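Local coordinates for protein galactitol-1-phosphate 5-dehydrogenase (Escherichia coli, PDB 4UEJ) that catalyses the NAD-dependent oxidation of galactitol 1-phosphate to D-tagatose 6-phosphate as a zinc-containing dehydrogenase that can form homodimers, at residues 312-315 and 319-322; 169-174 and 339-344; 196-201 and 207-212; 32-37 and 139-144. All coordinates share one frame; numbering follows the deposited sequence. Where two conformers were deposited one is given.

Contact 1 of 4, residues 312-315 and 319-322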
loop_
_atom_site.group_PDB
_atom_site.type_symbol
_atom_site.label_atom_id
_atom_site.label_comp_id
_atom_site.label_asym_id
_atom_site.label_seq_id
_atom_site.Cartn_x
_atom_site.Cartn_y
_atom_site.Cartn_z
ATOM N N SER A 312 29.230 7.064 1.992
ATOM C CA SER A 312 30.470 6.373 2.293
ATOM C C SER A 312 30.413 4.947 1.766
ATOM O O SER A 312 29.606 4.147 2.227
ATOM C CB SER A 312 30.715 6.401 3.805
ATOM O OG SER A 312 31.886 5.700 4.157
ATOM N N LEU A 313 31.267 4.618 0.802
ATOM C CA LEU A 313 31.183 3.311 0.149
ATOM C C LEU A 313 32.187 2.292 0.678
ATOM O O LEU A 313 31.888 1.098 0.751
ATOM C CB LEU A 313 31.381 3.458 -1.363
ATOM C CG LEU A 313 30.547 4.525 -2.057
ATOM C CD1 LEU A 313 30.930 4.592 -3.539
ATOM C CD2 LEU A 313 29.055 4.220 -1.871
ATOM N N GLU A 314 33.384 2.746 1.036
ATOM C CA GLU A 314 34.422 1.810 1.457
ATOM C C GLU A 314 33.962 0.791 2.525
ATOM O O GLU A 314 34.265 -0.396 2.400
ATOM C CB GLU A 314 35.655 2.575 1.961
ATOM C CG GLU A 314 36.882 1.696 2.129
ATOM C CD GLU A 314 37.258 0.975 0.845
ATOM O OE1 GLU A 314 37.122 1.579 -0.241
ATOM O OE2 GLU A 314 37.669 -0.201 0.925
ATOM N N PRO A 315 33.221 1.239 3.565
ATOM C CA PRO A 315 32.865 0.255 4.597
ATOM C C PRO A 315 31.924 -0.827 4.093
ATOM O O PRO A 315 31.801 -1.859 4.736
ATOM C CB PRO A 315 32.165 1.094 5.675
ATOM C CG PRO A 315 32.496 2.509 5.371
ATOM C CD PRO A 315 32.751 2.594 3.917
ATOM N N HIS A 319 34.666 -7.569 -0.467
ATOM C CA HIS A 319 35.619 -8.253 -1.324
ATOM C C HIS A 319 35.944 -7.456 -2.579
ATOM O O HIS A 319 35.048 -6.934 -3.248
ATOM C CB HIS A 319 35.079 -9.628 -1.713
ATOM C CG HIS A 319 36.062 -10.470 -2.460
ATOM N ND1 HIS A 319 37.009 -11.246 -1.826
ATOM C CD2 HIS A 319 36.250 -10.654 -3.788
ATOM C CE1 HIS A 319 37.735 -11.875 -2.733
ATOM N NE2 HIS A 319 37.293 -11.537 -3.930
ATOM N N ARG A 320 37.238 -7.362 -2.875
ATOM C CA ARG A 320 37.726 -6.865 -4.154
ATOM C C ARG A 320 38.574 -7.961 -4.767
ATOM O O ARG A 320 39.434 -8.544 -4.094
ATOM C CB ARG A 320 38.564 -5.596 -4.001
ATOM C CG ARG A 320 37.800 -4.301 -3.795
ATOM C CD ARG A 320 38.792 -3.145 -3.812
ATOM N NE ARG A 320 38.195 -1.847 -3.529
ATOM C CZ ARG A 320 37.986 -1.373 -2.303
ATOM N NH1 ARG A 320 38.306 -2.101 -1.243
ATOM N NH2 ARG A 320 37.448 -0.171 -2.133
ATOM N N GLY A 321 38.350 -8.244 -6.039
ATOM C CA GLY A 321 39.163 -9.231 -6.715
ATOM C C GLY A 321 38.888 -9.316 -8.196
ATOM O O GLY A 321 37.854 -8.856 -8.668
ATOM N N SER A 322 39.822 -9.904 -8.935
ATOM C CA SER A 322 39.597 -10.163 -10.353
ATOM C C SER A 322 38.839 -11.487 -10.492
ATOM O O SER A 322 38.311 -12.007 -9.504
ATOM C CB SER A 322 40.920 -10.184 -11.126
ATOM O OG SER A 322 40.696 -10.037 -12.522
#
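Glu314 and Arg320 meet through their charged ends, and the ionic interaction between them makes up the whole contact. The guanidinium grips the carboxylate end-on with its two terminal nitrogens, one to each oxygen: Arg320 NH2 lies 2.6 Å from Glu314 OE1, and Arg320 NH1 lies 3.0 Å from Glu314 OE2. Both oxygens use their syn lone pairs, the two planes are only 6° apart, and the carboxylate lies at the guanidinium edge, in its plane. A weak third bond runs diagonally from Arg320 NH2 to Glu314 OE2 (3.1 Å). Arg320 NH2 also forms a salt bridge with Glu138, so two carboxylates share this nitrogen, which probably helps to fix the guanidinium in place.

Chain shape makes the meeting possible. The arginine reaches out extended from CG to NE, whereas the glutamate bends at chi2 (57°), and the two side chains cross at about a right angle. The backbones remain apart, with 10.5 Å between Glu314 CA and His319 CA. His319 and Gly321 are hydrogen-bonded to strand 341-344. The result is a bidentate carboxylate-guanidinium salt bridge at the surface, linking the 3-10 turn at 314-315 to strand 317-321 of the mixed sheet, away from the zinc sites.

Contact 2 of 4, residues 169-174 and 339-344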
loop_
_atom_site.group_PDB
_atom_site.type_symbol
_atom_site.label_atom_id
_atom_site.label_comp_id
_atom_site.label_asym_id
_atom_site.label_seq_id
_atom_site.Cartn_x
_atom_site.Cartn_y
_atom_site.Cartn_z
ATOM N N ALA A 169 19.763 -4.515 6.381
ATOM C CA ALA A 169 21.043 -3.817 6.404
ATOM C C ALA A 169 22.020 -4.426 5.403
ATOM O O ALA A 169 23.227 -4.506 5.660
ATOM C CB ALA A 169 21.632 -3.836 7.815
ATOM N N GLY A 170 21.488 -4.861 4.265
ATOM C CA GLY A 170 22.309 -5.233 3.127
ATOM C C GLY A 170 22.785 -3.959 2.461
ATOM O O GLY A 170 22.546 -2.868 2.974
ATOM N N THR A 171 23.465 -4.063 1.326
ATOM C CA THR A 171 24.015 -2.852 0.728
ATOM C C THR A 171 22.955 -1.802 0.391
ATOM O O THR A 171 23.130 -0.624 0.665
ATOM C CB THR A 171 24.813 -3.168 -0.529
ATOM O OG1 THR A 171 25.844 -4.099 -0.187
ATOM C CG2 THR A 171 25.447 -1.898 -1.073
ATOM N N ILE A 172 21.851 -2.236 -0.216
ATOM C CA ILE A 172 20.782 -1.316 -0.563
ATOM C C ILE A 172 20.289 -0.569 0.669
ATOM O O ILE A 172 20.157 0.652 0.656
ATOM C CB ILE A 172 19.596 -2.047 -1.218
ATOM C CG1 ILE A 172 20.040 -2.715 -2.517
ATOM C CG2 ILE A 172 18.453 -1.073 -1.491
ATOM C CD1 ILE A 172 20.550 -1.735 -3.527
ATOM N N GLY A 173 20.033 -1.312 1.734
ATOM C CA GLY A 173 19.597 -0.716 2.993
ATOM C C GLY A 173 20.592 0.248 3.620
ATOM O O GLY A 173 20.220 1.324 4.093
ATOM N N LEU A 174 21.868 -0.132 3.649
ATOM C CA LEU A 174 22.862 0.747 4.225
ATOM C C LEU A 174 22.999 2.019 3.404
ATOM O O LEU A 174 23.185 3.090 3.960
ATOM C CB LEU A 174 24.212 0.038 4.333
ATOM C CG LEU A 174 24.225 -1.095 5.357
ATOM C CD1 LEU A 174 25.514 -1.924 5.263
ATOM C CD2 LEU A 174 24.068 -0.505 6.760
ATOM N N PRO A 339 27.756 -11.137 2.863
ATOM C CA PRO A 339 28.701 -10.538 3.813
ATOM C C PRO A 339 28.808 -9.016 3.667
ATOM O O PRO A 339 28.954 -8.294 4.650
ATOM C CB PRO A 339 30.026 -11.217 3.454
ATOM C CG PRO A 339 29.890 -11.526 1.992
ATOM C CD PRO A 339 28.439 -11.883 1.793
ATOM N N GLY A 340 28.718 -8.542 2.433
ATOM C CA GLY A 340 28.903 -7.140 2.109
ATOM C C GLY A 340 29.042 -7.102 0.601
ATOM O O GLY A 340 28.855 -8.132 -0.049
ATOM N N LYS A 341 29.373 -5.943 0.041
ATOM C CA LYS A 341 29.485 -5.829 -1.412
ATOM C C LYS A 341 30.706 -6.576 -1.916
ATOM O O LYS A 341 31.839 -6.289 -1.526
ATOM C CB LYS A 341 29.546 -4.367 -1.850
ATOM C CG LYS A 341 29.654 -4.184 -3.365
ATOM C CD LYS A 341 28.480 -4.821 -4.115
ATOM C CE LYS A 341 27.153 -4.183 -3.693
ATOM N NZ LYS A 341 25.988 -4.659 -4.491
ATOM N N VAL A 342 30.462 -7.562 -2.767
ATOM C CA VAL A 342 31.532 -8.270 -3.439
ATOM C C VAL A 342 31.762 -7.629 -4.805
ATOM O O VAL A 342 30.873 -7.633 -5.654
ATOM C CB VAL A 342 31.196 -9.757 -3.598
ATOM C CG1 VAL A 342 32.298 -10.484 -4.363
ATOM C CG2 VAL A 342 30.973 -10.391 -2.225
ATOM N N LEU A 343 32.943 -7.056 -5.008
ATOM C CA LEU A 343 33.242 -6.389 -6.271
ATOM C C LEU A 343 34.153 -7.214 -7.155
ATOM O O LEU A 343 35.154 -7.756 -6.696
ATOM C CB LEU A 343 33.895 -5.034 -6.031
ATOM C CG LEU A 343 33.053 -3.919 -5.427
ATOM C CD1 LEU A 343 33.943 -2.711 -5.148
ATOM C CD2 LEU A 343 31.917 -3.573 -6.377
ATOM N N LEU A 344 33.792 -7.299 -8.428
ATOM C CA LEU A 344 34.713 -7.770 -9.446
ATOM C C LEU A 344 35.511 -6.579 -9.955
ATOM O O LEU A 344 34.940 -5.566 -10.380
ATOM C CB LEU A 344 33.965 -8.447 -10.593
ATOM C CG LEU A 344 34.794 -8.789 -11.832
ATOM C CD1 LEU A 344 35.806 -9.885 -11.551
ATOM C CD2 LEU A 344 33.883 -9.203 -12.963
HETATM O O HOH W 1 25.669 -6.466 -1.659
#
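Thr171 and Lys341 carry this meeting between the first turn of a Rossmann-fold helix and strand 341-344 of the mixed sheet. Ala169 and Gly170 form the turn that leads into helix 171-182. Gly170 and Gly173 match the glycine-rich GxGxxG pattern of dinucleotide-binding folds, consistent with the use of NAD by this enzyme. The Ala169 amide is hydrogen-bonded to Asp192, and the carbonyl oxygen of Gly170, the N-cap residue, accepts the first helical bond (Leu174 N to Gly170 O, 2.9 Å).

Thr171 follows, its CB directed toward the strand segment. With OG1 anti to the carbonyl carbon (chi1 -57°), hydroxyl and methyl both come against the lysine chain: Lys341 CE lies 3.7 Å from Thr171 OG1 and 3.9 Å from Thr171 CG2. The lysine is folded at chi2 and chi3, 59° and 61°, and crosses the threonine at about a right angle, offering its last methylene to it. Farther along the helix, Leu174 rests on Phe204 and Leu316.

The lysine ammonium has its main partners elsewhere, in a salt bridge with Glu60 and a hydrogen bond to the carbonyl of Leu37. Toward the helix it has a water as a further link. The water oxygen lies 2.8 Å from Thr171 OG1. The bond that Lys341 NZ gives to this water oxygen is weak, 3.4 Å long.

Contact 3 of 4, residues 196-201 and 207-212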
loop_
_atom_site.group_PDB
_atom_site.type_symbol
_atom_site.label_atom_id
_atom_site.label_comp_id
_atom_site.label_asym_id
_atom_site.label_seq_id
_atom_site.Cartn_x
_atom_site.Cartn_y
_atom_site.Cartn_z
ATOM N N GLU A 196 25.687 -6.889 13.328
ATOM C CA GLU A 196 26.994 -6.488 12.869
ATOM C C GLU A 196 26.915 -5.185 12.081
ATOM O O GLU A 196 27.618 -4.200 12.350
ATOM C CB GLU A 196 27.563 -7.579 12.002
ATOM C CG GLU A 196 28.499 -8.407 12.771
ATOM C CD GLU A 196 29.299 -9.360 11.921
ATOM O OE1 GLU A 196 29.097 -9.375 10.694
ATOM O OE2 GLU A 196 30.193 -10.010 12.478
ATOM N N LYS A 197 26.020 -5.197 11.104
ATOM C CA LYS A 197 25.802 -4.064 10.227
ATOM C C LYS A 197 25.110 -2.927 10.969
ATOM O O LYS A 197 25.072 -1.782 10.504
ATOM C CB LYS A 197 24.984 -4.524 9.020
ATOM C CG LYS A 197 25.666 -5.654 8.241
ATOM C CD LYS A 197 24.670 -6.655 7.668
ATOM C CE LYS A 197 25.364 -7.659 6.738
ATOM N NZ LYS A 197 24.382 -8.527 6.014
ATOM N N LEU A 198 24.572 -3.242 12.140
ATOM C CA LEU A 198 23.837 -2.248 12.902
ATOM C C LEU A 198 24.784 -1.194 13.469
ATOM O O LEU A 198 24.460 -0.014 13.441
ATOM C CB LEU A 198 23.008 -2.916 14.007
ATOM C CG LEU A 198 21.783 -3.690 13.473
ATOM C CD1 LEU A 198 20.866 -4.195 14.594
ATOM C CD2 LEU A 198 20.983 -2.862 12.476
ATOM N N ALA A 199 25.954 -1.605 13.966
ATOM C CA ALA A 199 26.949 -0.623 14.388
ATOM C C ALA A 199 27.334 0.232 13.186
ATOM O O ALA A 199 27.394 1.454 13.272
ATOM C CB ALA A 199 28.196 -1.295 14.999
ATOM N N LEU A 200 27.572 -0.428 12.061
ATOM C CA LEU A 200 27.824 0.258 10.804
ATOM C C LEU A 200 26.679 1.205 10.466
ATOM O O LEU A 200 26.890 2.352 10.058
ATOM C CB LEU A 200 28.022 -0.761 9.680
ATOM C CG LEU A 200 28.785 -0.276 8.454
ATOM C CD1 LEU A 200 30.145 0.306 8.874
ATOM C CD2 LEU A 200 29.011 -1.423 7.476
ATOM N N ALA A 201 25.452 0.724 10.638
ATOM C CA ALA A 201 24.297 1.575 10.377
ATOM C C ALA A 201 24.349 2.853 11.224
ATOM O O ALA A 201 24.071 3.933 10.728
ATOM C CB ALA A 201 22.988 0.801 10.632
ATOM N N MET A 207 20.173 6.768 14.177
ATOM C CA MET A 207 20.259 7.207 15.566
ATOM C C MET A 207 19.925 6.066 16.516
ATOM O O MET A 207 20.251 6.119 17.704
ATOM C CB MET A 207 19.358 8.416 15.804
ATOM C CG MET A 207 17.974 8.335 15.187
ATOM S SD MET A 207 16.766 7.546 16.270
ATOM C CE MET A 207 16.845 8.608 17.704
ATOM N N GLN A 208 19.297 5.020 15.985
ATOM C CA GLN A 208 19.093 3.793 16.743
ATOM C C GLN A 208 18.901 2.595 15.823
ATOM O O GLN A 208 18.559 2.754 14.648
ATOM C CB GLN A 208 17.890 3.931 17.658
ATOM C CG GLN A 208 16.593 4.031 16.893
ATOM C CD GLN A 208 15.438 4.425 17.780
ATOM O OE1 GLN A 208 15.543 4.383 19.014
ATOM N NE2 GLN A 208 14.332 4.822 17.164
ATOM N N THR A 209 19.140 1.409 16.378
ATOM C CA THR A 209 19.024 0.149 15.656
ATOM C C THR A 209 18.278 -0.891 16.490
ATOM O O THR A 209 18.444 -0.965 17.709
ATOM C CB THR A 209 20.401 -0.431 15.279
ATOM O OG1 THR A 209 21.188 -0.639 16.462
ATOM C CG2 THR A 209 21.151 0.511 14.345
ATOM N N PHE A 210 17.446 -1.686 15.826
ATOM C CA PHE A 210 16.768 -2.805 16.460
ATOM C C PHE A 210 17.219 -4.118 15.828
ATOM O O PHE A 210 17.154 -4.286 14.605
ATOM C CB PHE A 210 15.243 -2.680 16.321
ATOM C CG PHE A 210 14.680 -1.368 16.804
ATOM C CD1 PHE A 210 15.245 -0.697 17.880
ATOM C CD2 PHE A 210 13.557 -0.823 16.198
ATOM C CE1 PHE A 210 14.711 0.506 18.327
ATOM C CE2 PHE A 210 13.016 0.377 16.638
ATOM C CZ PHE A 210 13.595 1.040 17.707
ATOM N N ASN A 211 17.671 -5.040 16.662
ATOM C CA ASN A 211 17.963 -6.401 16.241
ATOM C C ASN A 211 16.687 -7.224 16.292
ATOM O O ASN A 211 16.194 -7.525 17.373
ATOM C CB ASN A 211 19.029 -7.018 17.146
ATOM C CG ASN A 211 19.529 -8.357 16.641
ATOM O OD1 ASN A 211 18.752 -9.207 16.210
ATOM N ND2 ASN A 211 20.842 -8.554 16.700
ATOM N N SER A 212 16.149 -7.596 15.136
ATOM C CA SER A 212 14.818 -8.199 15.118
ATOM C C SER A 212 14.830 -9.651 15.593
ATOM O O SER A 212 13.777 -10.267 15.763
ATOM C CB SER A 212 14.211 -8.102 13.722
ATOM O OG SER A 212 14.957 -8.851 12.786
#
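Leu198 and Thr209 mark the closest backbone approach, 6.0 Å between their CA atoms, where helix 196-201 runs antiparallel to strand 208-211 at 170°, the axes coming within 8.3 Å. The contact is apolar in character, and Leu198 is its main side chain. Leu198 CB and CD2 each lie 3.8 Å from Thr209 CB, so the leucine lies alongside the threonine, the two side chains sliding past each other in opposite directions.

The other branch reaches farther along the strand: Leu198 CD1 comes to 3.7 Å from Phe210 O and 4.2 Å from Asn211 CB. Thr209 answers with its methyl. Because CG2 is anti to the carbonyl carbon while OG1 takes the crowded position between N and C (chi1 58°), the methyl, Thr209 CG2, settles 3.5 Å from Leu198 O and 4.2 Å from Ala201 CB. Leu198 and Ala201, a turn apart on the helix, both border Thr209 CG2. An alanine in place of Leu198 would probably open a gap beside Thr209 and above the Phe210 carbonyl, leaving the threonine less firmly bounded by the helix.

On the far side of the strand, Phe210 turns its CB away and packs on Met220 and Val223 of helix 217-223. Asn211 OD1 is hydrogen-bonded to Ser213. Strand 208-211 is the outermost strand of the parallel sheet within this chain, next to 187-192, whose Asp192 and Ala190 also touch Leu198 and Ala201. The arrangement is the helix-on-strand layer of the beta-alpha-beta unit 187-211 in the Rossmann domain.

Contact 4 of 4, residues 32-37 and 139-144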
loop_
_atom_site.group_PDB
_atom_site.type_symbol
_atom_site.label_atom_id
_atom_site.label_comp_id
_atom_site.label_asym_id
_atom_site.label_seq_id
_atom_site.Cartn_x
_atom_site.Cartn_y
_atom_site.Cartn_z
ATOM N N ILE A 32 35.151 -2.572 -18.487
ATOM C CA ILE A 32 34.611 -2.576 -17.133
ATOM C C ILE A 32 35.707 -2.494 -16.067
ATOM O O ILE A 32 36.685 -3.251 -16.093
ATOM C CB ILE A 32 33.733 -3.823 -16.921
ATOM C CG1 ILE A 32 32.527 -3.743 -17.860
ATOM C CG2 ILE A 32 33.269 -3.928 -15.483
ATOM C CD1 ILE A 32 31.644 -4.958 -17.849
ATOM N N ALA A 33 35.537 -1.554 -15.137
ATOM C CA ALA A 33 36.541 -1.278 -14.105
ATOM C C ALA A 33 36.153 -1.844 -12.746
ATOM O O ALA A 33 37.009 -2.262 -11.968
ATOM C CB ALA A 33 36.775 0.222 -13.986
ATOM N N SER A 34 34.855 -1.850 -12.467
ATOM C CA SER A 34 34.347 -2.245 -11.159
ATOM C C SER A 34 32.912 -2.710 -11.319
ATOM O O SER A 34 32.100 -2.013 -11.920
ATOM C CB SER A 34 34.422 -1.083 -10.177
ATOM O OG SER A 34 33.911 -1.446 -8.901
ATOM N N SER A 35 32.601 -3.885 -10.789
ATOM C CA SER A 35 31.315 -4.516 -11.057
ATOM C C SER A 35 30.838 -5.291 -9.831
ATOM O O SER A 35 31.490 -6.242 -9.397
ATOM C CB SER A 35 31.430 -5.434 -12.284
ATOM O OG SER A 35 30.165 -5.945 -12.684
ATOM N N GLY A 36 29.712 -4.872 -9.258
ATOM C CA GLY A 36 29.287 -5.397 -7.970
ATOM C C GLY A 36 28.268 -6.502 -8.061
ATOM O O GLY A 36 27.468 -6.522 -8.996
ATOM N N LEU A 37 28.290 -7.416 -7.089
ATOM C CA LEU A 37 27.254 -8.444 -6.962
ATOM C C LEU A 37 26.069 -7.949 -6.132
ATOM O O LEU A 37 26.248 -7.535 -4.991
ATOM C CB LEU A 37 27.833 -9.701 -6.316
ATOM C CG LEU A 37 26.918 -10.914 -6.143
ATOM C CD1 LEU A 37 26.750 -11.631 -7.468
ATOM C CD2 LEU A 37 27.458 -11.860 -5.080
ATOM N N ASP A 139 33.775 3.853 -7.539
ATOM C CA ASP A 139 32.552 4.364 -6.905
ATOM C C ASP A 139 31.360 4.294 -7.838
ATOM O O ASP A 139 30.214 4.305 -7.390
ATOM C CB ASP A 139 32.706 5.817 -6.455
ATOM C CG ASP A 139 33.738 5.995 -5.359
ATOM O OD1 ASP A 139 34.404 5.004 -4.986
ATOM O OD2 ASP A 139 33.883 7.143 -4.884
ATOM N N GLY A 140 31.631 4.268 -9.132
ATOM C CA GLY A 140 30.573 4.290 -10.125
ATOM C C GLY A 140 29.711 3.049 -10.075
ATOM O O GLY A 140 28.537 3.081 -10.471
ATOM N N ALA A 141 30.286 1.952 -9.596
ATOM C CA ALA A 141 29.539 0.701 -9.480
ATOM C C ALA A 141 28.466 0.771 -8.406
ATOM O O ALA A 141 27.639 -0.138 -8.291
ATOM C CB ALA A 141 30.475 -0.457 -9.192
ATOM N N PHE A 142 28.451 1.852 -7.633
ATOM C CA PHE A 142 27.467 1.949 -6.558
ATOM C C PHE A 142 26.307 2.847 -6.917
ATOM O O PHE A 142 25.331 2.923 -6.165
ATOM C CB PHE A 142 28.121 2.448 -5.265
ATOM C CG PHE A 142 28.921 1.396 -4.558
ATOM C CD1 PHE A 142 30.242 1.179 -4.891
ATOM C CD2 PHE A 142 28.337 0.603 -3.582
ATOM C CE1 PHE A 142 30.988 0.204 -4.241
ATOM C CE2 PHE A 142 29.077 -0.374 -2.931
ATOM C CZ PHE A 142 30.406 -0.574 -3.267
ATOM N N ILE A 143 26.395 3.517 -8.063
ATOM C CA ILE A 143 25.330 4.450 -8.427
ATOM C C ILE A 143 23.988 3.752 -8.599
ATOM O O ILE A 143 22.979 4.225 -8.079
ATOM C CB ILE A 143 25.673 5.213 -9.701
ATOM C CG1 ILE A 143 26.860 6.128 -9.426
ATOM C CG2 ILE A 143 24.478 6.036 -10.183
ATOM C CD1 ILE A 143 27.094 7.110 -10.527
ATOM N N GLU A 144 23.975 2.634 -9.320
ATOM C CA GLU A 144 22.747 1.891 -9.527
ATOM C C GLU A 144 22.109 1.444 -8.187
ATOM O O GLU A 144 20.918 1.711 -7.959
ATOM C CB GLU A 144 23.014 0.715 -10.477
ATOM C CG GLU A 144 21.775 0.149 -11.147
ATOM C CD GLU A 144 21.070 -0.877 -10.308
ATOM O OE1 GLU A 144 21.616 -1.260 -9.254
ATOM O OE2 GLU A 144 19.951 -1.287 -10.692
#
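The peptide plane joining Ser34 and Ser35 is the flat group at the centre of this contact, and the methyl of Ala141 stands over one of its faces. Ala141 CB is almost directly above Ser34 O, at 3.5 Å, and 4.3 Å from Ser35 N; it meets the carbonyl from above its plane rather than at its edge. The next carbonyl, Ser35 O, accepts a hydrogen bond from Leu344 N.

The serine side chain completes the seat of the methyl. Ser34 OG, which its chi1 of 179° sets opposite the backbone N, comes to 3.6 Å from Ala141 CB, so one residue touches the methyl with both its hydroxyl and its carbonyl oxygen. Gly36, next on this face, has no side chain to stand between strand and turn, and Gly36 N lies 4.5 Å from the same methyl, Ala141 CB. Ser35 points its CB away from the turn, and its side chain touches Phe117 and Phe61.

Ala141 is presented by a tight turn of helical conformation, in which Phe142 N bonds to Asp139 O at 3.0 Å and Ile143 N to Gly140 O at 3.3 Å. The turn leads into helix 143-155, where Glu144 probably binds the catalytic zinc, as in related dehydrogenases.

A classic beta bulge sets Ala33 and Ser34 together opposite Ser62, and there the strand changes direction. Beyond it, the end of strand 27-36 lies between strands 60-68 and 341-344, with the 139-142 turn against it and helix 297-307 packing on Ile143.

Overall arrangement
Contacts 1, 2 and 4 share the mixed sheet: strand 341-344 lies between 317-321 and 27-36, with His319 O bonded to Leu343 N (2.7 Å). The centres of contacts 1 and 2 are about 9 Å apart, those of contacts 2 and 4 about 12 Å. Leu313 of contact 1 packs on Asp139 and Phe142 of contact 4, and Phe142 in turn meets Lys341. Contact 2 leads toward the active site, the Lys341 side chain lying about 7 Å from a bound zinc ion and about 5 Å from that of Cys38. It also joins the Rossmann domain, where Leu174 packs on contact 3. Contact 3 lies farther out, its centre about 25 Å from that of contact 4.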